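Local coordinates for protein adenylyltransferase VopS (Vibrio parahaemolyticus, PDB 3LET) that transfers AMP from ATP onto a specific threonine of host Rho GTPases, blocking their downstream signalling and actin assembly in infected cells, at residues L85-L94 with S237-L245; N189-Y197 with K211-P219. One frame throughout, in Å; residues are numbered along the deposited sequence.

Contact 1: L85-L94 with S237-L245; sequences LIGDDAVKSL and SSIGGEGML
I86 lays its CG2 methyl against M244, 3.7 Å from SD, the two side chains crossing at about a right angle. That meeting needs M244 to fold back: with chi2 at -54° and chi3 at -78° the thioether curls toward 85-94, although its CB sets off along the flank of the helix. M244 CE then comes to 4.0 Å from L85 CD2. Beneath I86 lies G243, where the backbones come closest; G243 has no side chain, so I86 CB rests directly on its backbone, 3.9 Å from G243 CA. One water bridges the seam, donating to I86 O and G243 O at 2.7 Å each.

Further along the interface the reaching side chain belongs to the other segment. I239 points its branches at helix 88-102: I239 CG2 reaches A90 O at 3.4 Å and also touches L94 CB, while I239 CD1 lies 3.8 Å from L94 CA, close to S93 O. S93 OG donates to D89 O within its own helix. L94, in turn, sends CD1 toward S237 OG. That hydroxyl caps helix 238-255 by accepting from G240 N, and it also bonds E127 on helix 113-139, whose L131 and Q135 touch M244.

No direct hydrogen bond crosses between the segments. Helix 238-255 packs antiparallel on helix 88-102 through I239, the short axes 9.4 Å apart at 175°, while its G243 and M244 receive the end of helix 77-86: a helix-helix interface that joins the VopS N-terminal family region to the Fic region of this all-helical AMPylator.

Contact 2: N189-Y197 with K211-P219; sequences NITSLLKEY and KELHARLVP
R216 leaves its helix with CG anti to the carbonyl carbon and bends at chi3 (60°), which brings its guanidinium across to E196, whose extended chain starts with CG anti to the backbone N. The two side chains meet at about a right angle and the grip is end-on: R216 NH2 donates to E196 OE1 and R216 NH1 to E196 OE2, both at 2.9 Å. OE1 is met on its syn side, whereas NH1 arrives from above the carboxylate plane, the two flat groups being turned 43° against each other. L193 CD2 lies over the centre of the guanidinium face, 3.4 Å from R216 CZ, so the charged group spreads over a leucine methyl.

Helices 184-199 and 207-217 pair here with their short axes 155° apart in direction, an antiparallel helix pair in which 207-217 belongs to the Fic/Fido region. L217 also touches M287 of helix 281-295, the helix that carries R286, probably an ATP-binding residue. L193 CD1 fits over the backbone of L217, 3.5 Å from its CA, and I190 CG1 meets L217 CD1 at 3.9 Å.

Y197 and L213 slide past each other in opposite directions. L213 CD1 stands over one face of the Y197 ring, 4.0 Å from the centroid, in a CH-pi contact; R216 NH1 is near the ring's plane, at its edge. At the far end N189 ND2 donates to R216 O at 2.9 Å, a carbonyl near the C-terminal end of helix 207-217, and also to a water that in turn donates to L217 O.

Overall arrangement
Both contacts pair antiparallel helices, bury similar areas and are largely buried, but they differ in place and chemistry. The centre of contact 1 is about 5 Å from the centre of the chain, that of contact 2 about 20 Å. Contact 1 has no exposed touching residue and is apolar, with a water as its bridge. Contact 2 links helices close in sequence; its leucine core has a solvent-facing rim, where exposed R216 pairs with E196, and an amide-to-carbonyl bond besides. Helices 207-217 and 238-255 are consecutive, and a weak, long ion pair from K211 to E242 connects the two contacts, whose centres stand about 24 Å apart.

Contact 1: L85-L94 with S237-L245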
loop_
_atom_site.group_PDB
_atom_site.type_symbol
_atom_site.label_atom_id
_atom_site.label_comp_id
_atom_site.label_asym_id
_atom_site.label_seq_id
_atom_site.Cartn_x
_atom_site.Cartn_y
_atom_site.Cartn_z
ATOM N N LEU A 85 -1.075 -11.684 0.467
ATOM C CA LEU A 85 -0.340 -10.623 1.151
ATOM C C LEU A 85 -1.169 -9.378 1.456
ATOM O O LEU A 85 -1.069 -8.824 2.559
ATOM C CB LEU A 85 0.879 -10.199 0.325
ATOM C CG LEU A 85 2.053 -11.191 0.312
ATOM C CD1 LEU A 85 2.933 -10.910 -0.868
ATOM C CD2 LEU A 85 2.872 -11.056 1.604
ATOM N N ILE A 86 -1.955 -8.908 0.478
ATOM C CA ILE A 86 -2.578 -7.584 0.613
ATOM C C ILE A 86 -4.109 -7.621 0.481
ATOM O O ILE A 86 -4.761 -6.586 0.622
ATOM C CB ILE A 86 -1.973 -6.557 -0.390
ATOM C CG1 ILE A 86 -2.297 -6.962 -1.829
ATOM C CG2 ILE A 86 -0.450 -6.456 -0.192
ATOM C CD1 ILE A 86 -1.729 -6.002 -2.870
ATOM N N GLY A 87 -4.651 -8.811 0.233
ATOM C CA GLY A 87 -6.089 -9.034 0.185
ATOM C C GLY A 87 -6.756 -8.728 -1.146
ATOM O O GLY A 87 -6.165 -8.110 -2.025
ATOM N N ASP A 88 -8.017 -9.137 -1.271
ATOM C CA ASP A 88 -8.756 -9.058 -2.546
ATOM C C ASP A 88 -8.909 -7.684 -3.157
ATOM O O ASP A 88 -8.699 -7.506 -4.369
ATOM C CB ASP A 88 -10.152 -9.641 -2.352
ATOM C CG ASP A 88 -10.122 -11.131 -2.137
ATOM O OD1 ASP A 88 -9.150 -11.769 -2.601
ATOM O OD2 ASP A 88 -11.065 -11.663 -1.514
ATOM N N ASP A 89 -9.334 -6.706 -2.354
ATOM C CA ASP A 89 -9.551 -5.360 -2.902
ATOM C C ASP A 89 -8.250 -4.785 -3.435
ATOM O O ASP A 89 -8.206 -4.206 -4.536
ATOM C CB ASP A 89 -10.083 -4.410 -1.831
ATOM C CG ASP A 89 -11.510 -4.743 -1.401
ATOM O OD1 ASP A 89 -12.168 -5.591 -2.052
ATOM O OD2 ASP A 89 -11.969 -4.142 -0.403
ATOM N N ALA A 90 -7.183 -4.921 -2.653
ATOM C CA ALA A 90 -5.924 -4.290 -3.040
ATOM C C ALA A 90 -5.345 -5.003 -4.268
ATOM O O ALA A 90 -4.841 -4.354 -5.192
ATOM C CB ALA A 90 -4.923 -4.309 -1.886
ATOM N N VAL A 91 -5.421 -6.324 -4.297
ATOM C CA VAL A 91 -4.815 -7.034 -5.429
ATOM C C VAL A 91 -5.607 -6.739 -6.703
ATOM O O VAL A 91 -5.041 -6.603 -7.788
ATOM C CB VAL A 91 -4.636 -8.549 -5.193
ATOM C CG1 VAL A 91 -5.958 -9.271 -5.113
ATOM C CG2 VAL A 91 -3.772 -9.145 -6.312
ATOM N N LYS A 92 -6.919 -6.621 -6.575
ATOM C CA LYS A 92 -7.718 -6.255 -7.743
ATOM C C LYS A 92 -7.330 -4.870 -8.260
ATOM O O LYS A 92 -7.275 -4.646 -9.460
ATOM C CB LYS A 92 -9.204 -6.312 -7.424
ATOM C CG LYS A 92 -10.058 -5.792 -8.590
ATOM C CD LYS A 92 -11.516 -6.204 -8.479
ATOM C CE LYS A 92 -12.297 -5.781 -9.730
ATOM N NZ LYS A 92 -13.672 -6.368 -9.797
ATOM N N SER A 93 -7.106 -3.907 -7.358
ATOM C CA SER A 93 -6.790 -2.538 -7.783
ATOM C C SER A 93 -5.469 -2.570 -8.528
ATOM O O SER A 93 -5.290 -1.880 -9.545
ATOM C CB SER A 93 -6.623 -1.576 -6.575
ATOM O OG SER A 93 -7.733 -1.638 -5.716
ATOM N N LEU A 94 -4.521 -3.324 -7.967
ATOM C CA LEU A 94 -3.186 -3.410 -8.528
ATOM C C LEU A 94 -3.258 -4.090 -9.889
ATOM O O LEU A 94 -2.619 -3.680 -10.828
ATOM C CB LEU A 94 -2.247 -4.234 -7.593
ATOM C CG LEU A 94 -0.816 -4.386 -8.124
ATOM C CD1 LEU A 94 -0.193 -3.049 -8.492
ATOM C CD2 LEU A 94 0.068 -5.097 -7.083
ATOM N N SER A 237 4.953 -1.057 -4.974
ATOM C CA SER A 237 4.036 -0.186 -5.695
ATOM C C SER A 237 3.289 0.607 -4.633
ATOM O O SER A 237 3.285 0.243 -3.453
ATOM C CB SER A 237 3.029 -1.002 -6.520
ATOM O OG SER A 237 2.242 -1.848 -5.684
ATOM N N SER A 238 2.620 1.678 -5.039
ATOM C CA SER A 238 1.875 2.456 -4.077
ATOM C C SER A 238 0.768 1.591 -3.502
ATOM O O SER A 238 0.515 1.598 -2.287
ATOM C CB SER A 238 1.297 3.728 -4.713
ATOM O OG SER A 238 0.561 3.450 -5.890
ATOM N N ILE A 239 0.087 0.845 -4.365
ATOM C CA ILE A 239 -1.018 0.008 -3.892
ATOM C C ILE A 239 -0.515 -1.138 -2.999
ATOM O O ILE A 239 -1.110 -1.473 -1.960
ATOM C CB ILE A 239 -1.762 -0.565 -5.101
ATOM C CG1 ILE A 239 -2.435 0.583 -5.867
ATOM C CG2 ILE A 239 -2.774 -1.655 -4.669
ATOM C CD1 ILE A 239 -3.016 0.154 -7.207
ATOM N N GLY A 240 0.573 -1.766 -3.432
ATOM C CA GLY A 240 1.164 -2.853 -2.677
ATOM C C GLY A 240 1.602 -2.398 -1.293
ATOM O O GLY A 240 1.341 -3.057 -0.307
ATOM N N GLY A 241 2.287 -1.269 -1.206
ATOM C CA GLY A 241 2.752 -0.813 0.105
ATOM C C GLY A 241 1.611 -0.457 1.069
ATOM O O GLY A 241 1.637 -0.785 2.246
ATOM N N GLU A 242 0.593 0.207 0.549
ATOM C CA GLU A 242 -0.574 0.525 1.338
ATOM C C GLU A 242 -1.258 -0.762 1.771
ATOM O O GLU A 242 -1.708 -0.864 2.901
ATOM C CB GLU A 242 -1.521 1.406 0.536
ATOM C CG GLU A 242 -2.867 1.629 1.208
ATOM C CD GLU A 242 -3.794 2.451 0.314
ATOM O OE1 GLU A 242 -3.958 3.647 0.601
ATOM O OE2 GLU A 242 -4.323 1.920 -0.693
ATOM N N GLY A 243 -1.335 -1.754 0.887
ATOM C CA GLY A 243 -1.987 -3.016 1.260
ATOM C C GLY A 243 -1.222 -3.746 2.391
ATOM O O GLY A 243 -1.805 -4.343 3.288
ATOM N N MET A 244 0.097 -3.700 2.324
ATOM C CA MET A 244 0.933 -4.350 3.353
ATOM C C MET A 244 0.761 -3.630 4.693
ATOM O O MET A 244 0.661 -4.277 5.742
ATOM C CB MET A 244 2.404 -4.339 2.925
ATOM C CG MET A 244 2.777 -5.365 1.829
ATOM S SD MET A 244 2.331 -7.054 2.233
ATOM C CE MET A 244 3.649 -7.549 3.387
ATOM N N LEU A 245 0.720 -2.296 4.678
ATOM C CA LEU A 245 0.502 -1.565 5.937
ATOM C C LEU A 245 -0.861 -1.963 6.543
ATOM O O LEU A 245 -1.011 -2.197 7.763
ATOM C CB LEU A 245 0.541 -0.048 5.695
ATOM C CG LEU A 245 0.222 0.795 6.932
ATOM C CD1 LEU A 245 1.139 0.390 8.077
ATOM C CD2 LEU A 245 0.368 2.293 6.589
HETATM O O HOH W 1 -4.300 -5.287 2.910
#

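Contact 2: N189-Y197 with K211-P219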
loop_
_atom_site.group_PDB
_atom_site.type_symbol
_atom_site.label_atom_id
_atom_site.label_comp_id
_atom_site.label_asym_id
_atom_site.label_seq_id
_atom_site.Cartn_x
_atom_site.Cartn_y
_atom_site.Cartn_z
ATOM N N ASN A 189 -0.147 22.564 13.245
ATOM C CA ASN A 189 -1.078 21.490 12.872
ATOM C C ASN A 189 -0.598 20.155 13.456
ATOM O O ASN A 189 -1.378 19.371 13.992
ATOM C CB ASN A 189 -1.168 21.376 11.344
ATOM C CG ASN A 189 -2.184 20.333 10.885
ATOM O OD1 ASN A 189 -3.322 20.313 11.343
ATOM N ND2 ASN A 189 -1.776 19.484 9.943
ATOM N N ILE A 190 0.700 19.897 13.338
ATOM C CA ILE A 190 1.285 18.680 13.926
ATOM C C ILE A 190 0.967 18.625 15.429
ATOM O O ILE A 190 0.539 17.594 15.948
ATOM C CB ILE A 190 2.801 18.655 13.714
ATOM C CG1 ILE A 190 3.106 18.397 12.232
ATOM C CG2 ILE A 190 3.449 17.595 14.619
ATOM C CD1 ILE A 190 4.561 18.709 11.803
ATOM N N THR A 191 1.197 19.731 16.131
ATOM C CA THR A 191 0.897 19.786 17.564
ATOM C C THR A 191 -0.594 19.569 17.877
ATOM O O THR A 191 -0.942 18.783 18.766
ATOM C CB THR A 191 1.315 21.125 18.147
ATOM O OG1 THR A 191 2.718 21.301 17.928
ATOM C CG2 THR A 191 1.014 21.154 19.659
ATOM N N SER A 192 -1.482 20.240 17.142
ATOM C CA SER A 192 -2.924 20.057 17.377
ATOM C C SER A 192 -3.365 18.618 17.127
ATOM O O SER A 192 -4.150 18.072 17.905
ATOM C CB SER A 192 -3.776 20.966 16.480
ATOM O OG SER A 192 -3.336 22.311 16.552
ATOM N N LEU A 193 -2.880 18.018 16.042
ATOM C CA LEU A 193 -3.286 16.653 15.698
ATOM C C LEU A 193 -2.785 15.678 16.747
ATOM O O LEU A 193 -3.458 14.717 17.100
ATOM C CB LEU A 193 -2.799 16.236 14.297
ATOM C CG LEU A 193 -3.579 16.848 13.119
ATOM C CD1 LEU A 193 -2.877 16.576 11.783
ATOM C CD2 LEU A 193 -5.013 16.313 13.079
ATOM N N LEU A 194 -1.600 15.927 17.267
ATOM C CA LEU A 194 -1.041 15.009 18.237
ATOM C C LEU A 194 -1.891 15.046 19.524
ATOM O O LEU A 194 -2.221 13.998 20.111
ATOM C CB LEU A 194 0.395 15.397 18.552
ATOM C CG LEU A 194 1.086 14.521 19.592
ATOM C CD1 LEU A 194 1.123 13.044 19.200
ATOM C CD2 LEU A 194 2.510 15.062 19.780
ATOM N N LYS A 195 -2.240 16.242 19.971
ATOM C CA LYS A 195 -3.076 16.360 21.166
ATOM C C LYS A 195 -4.419 15.704 20.939
ATOM O O LYS A 195 -4.968 15.021 21.815
ATOM C CB LYS A 195 -3.299 17.836 21.521
ATOM C CG LYS A 195 -2.020 18.542 21.983
ATOM C CD LYS A 195 -2.366 19.956 22.463
ATOM C CE LYS A 195 -1.195 20.897 22.372
ATOM N NZ LYS A 195 -0.164 20.594 23.384
ATOM N N GLU A 196 -4.970 15.962 19.763
ATOM C CA GLU A 196 -6.265 15.393 19.397
ATOM C C GLU A 196 -6.271 13.849 19.418
ATOM O O GLU A 196 -7.142 13.234 20.034
ATOM C CB GLU A 196 -6.680 15.920 18.018
ATOM C CG GLU A 196 -8.065 15.442 17.586
ATOM C CD GLU A 196 -8.497 16.025 16.244
ATOM O OE1 GLU A 196 -7.937 17.053 15.811
ATOM O OE2 GLU A 196 -9.411 15.461 15.623
ATOM N N TYR A 197 -5.311 13.212 18.748
ATOM C CA TYR A 197 -5.261 11.745 18.760
ATOM C C TYR A 197 -4.751 11.156 20.082
ATOM O O TYR A 197 -4.976 9.990 20.391
ATOM C CB TYR A 197 -4.438 11.215 17.575
ATOM C CG TYR A 197 -5.281 11.225 16.316
ATOM C CD1 TYR A 197 -5.629 12.428 15.705
ATOM C CD2 TYR A 197 -5.776 10.045 15.777
ATOM C CE1 TYR A 197 -6.431 12.451 14.567
ATOM C CE2 TYR A 197 -6.577 10.052 14.621
ATOM C CZ TYR A 197 -6.892 11.261 14.021
ATOM O OH TYR A 197 -7.684 11.291 12.883
ATOM N N LYS A 211 -5.737 6.710 7.156
ATOM C CA LYS A 211 -5.815 7.556 5.954
ATOM C C LYS A 211 -6.441 8.908 6.312
ATOM O O LYS A 211 -6.063 9.946 5.765
ATOM C CB LYS A 211 -6.620 6.859 4.857
ATOM C CG LYS A 211 -5.833 5.656 4.289
ATOM C CD LYS A 211 -6.702 4.790 3.374
ATOM C CE LYS A 211 -6.960 5.493 2.056
ATOM N NZ LYS A 211 -7.311 4.527 0.980
ATOM N N GLU A 212 -7.388 8.896 7.236
ATOM C CA GLU A 212 -8.014 10.152 7.676
ATOM C C GLU A 212 -7.012 11.038 8.409
ATOM O O GLU A 212 -6.932 12.232 8.165
ATOM C CB GLU A 212 -9.206 9.888 8.574
ATOM C CG GLU A 212 -10.351 9.214 7.863
ATOM C CD GLU A 212 -11.563 9.043 8.767
ATOM O OE1 GLU A 212 -11.905 10.017 9.486
ATOM O OE2 GLU A 212 -12.154 7.932 8.754
ATOM N N LEU A 213 -6.223 10.446 9.288
ATOM C CA LEU A 213 -5.173 11.207 9.981
ATOM C C LEU A 213 -4.179 11.751 8.965
ATOM O O LEU A 213 -3.830 12.919 8.987
ATOM C CB LEU A 213 -4.453 10.318 10.999
ATOM C CG LEU A 213 -3.208 10.933 11.651
ATOM C CD1 LEU A 213 -3.511 12.298 12.321
ATOM C CD2 LEU A 213 -2.620 9.931 12.667
ATOM N N HIS A 214 -3.708 10.883 8.071
ATOM C CA HIS A 214 -2.727 11.282 7.074
ATOM C C HIS A 214 -3.223 12.479 6.241
ATOM O O HIS A 214 -2.459 13.414 5.965
ATOM C CB HIS A 214 -2.433 10.068 6.179
ATOM C CG HIS A 214 -1.490 10.356 5.060
ATOM N ND1 HIS A 214 -1.921 10.644 3.787
ATOM C CD2 HIS A 214 -0.136 10.379 5.018
ATOM C CE1 HIS A 214 -0.873 10.849 3.003
ATOM N NE2 HIS A 214 0.219 10.686 3.725
ATOM N N ALA A 215 -4.498 12.448 5.849
ATOM C CA ALA A 215 -5.084 13.513 5.035
ATOM C C ALA A 215 -5.017 14.886 5.723
ATOM O O ALA A 215 -4.860 15.903 5.052
ATOM C CB ALA A 215 -6.537 13.170 4.662
ATOM N N ARG A 216 -5.127 14.910 7.051
ATOM C CA ARG A 216 -5.066 16.152 7.812
ATOM C C ARG A 216 -3.635 16.524 8.163
ATOM O O ARG A 216 -3.302 17.694 8.295
ATOM C CB ARG A 216 -5.930 16.030 9.069
ATOM C CG ARG A 216 -7.420 15.928 8.726
ATOM C CD ARG A 216 -8.282 15.710 9.961
ATOM N NE ARG A 216 -8.125 16.817 10.895
ATOM C CZ ARG A 216 -8.288 16.732 12.215
ATOM N NH1 ARG A 216 -8.613 15.592 12.792
ATOM N NH2 ARG A 216 -8.124 17.800 12.965
ATOM N N LEU A 217 -2.773 15.523 8.264
ATOM C CA LEU A 217 -1.397 15.757 8.662
ATOM C C LEU A 217 -0.526 16.188 7.477
ATOM O O LEU A 217 0.411 16.965 7.645
ATOM C CB LEU A 217 -0.834 14.488 9.275
ATOM C CG LEU A 217 0.624 14.484 9.702
ATOM C CD1 LEU A 217 0.850 15.522 10.824
ATOM C CD2 LEU A 217 1.009 13.066 10.168
ATOM N N VAL A 218 -0.849 15.672 6.290
ATOM C CA VAL A 218 -0.046 15.876 5.081
ATOM C C VAL A 218 -0.992 16.429 4.016
ATOM O O VAL A 218 -1.281 15.763 3.035
ATOM C CB VAL A 218 0.557 14.523 4.611
ATOM C CG1 VAL A 218 1.649 14.725 3.550
ATOM C CG2 VAL A 218 1.146 13.775 5.816
ATOM N N PRO A 219 -1.522 17.643 4.217
ATOM C CA PRO A 219 -2.585 17.988 3.259
ATOM C C PRO A 219 -2.089 18.122 1.810
ATOM O O PRO A 219 -0.922 18.444 1.551
ATOM C CB PRO A 219 -3.136 19.316 3.795
ATOM C CG PRO A 219 -2.749 19.342 5.244
ATOM C CD PRO A 219 -1.422 18.621 5.314
HETATM O O HOH W 2 0.852 19.412 8.921
#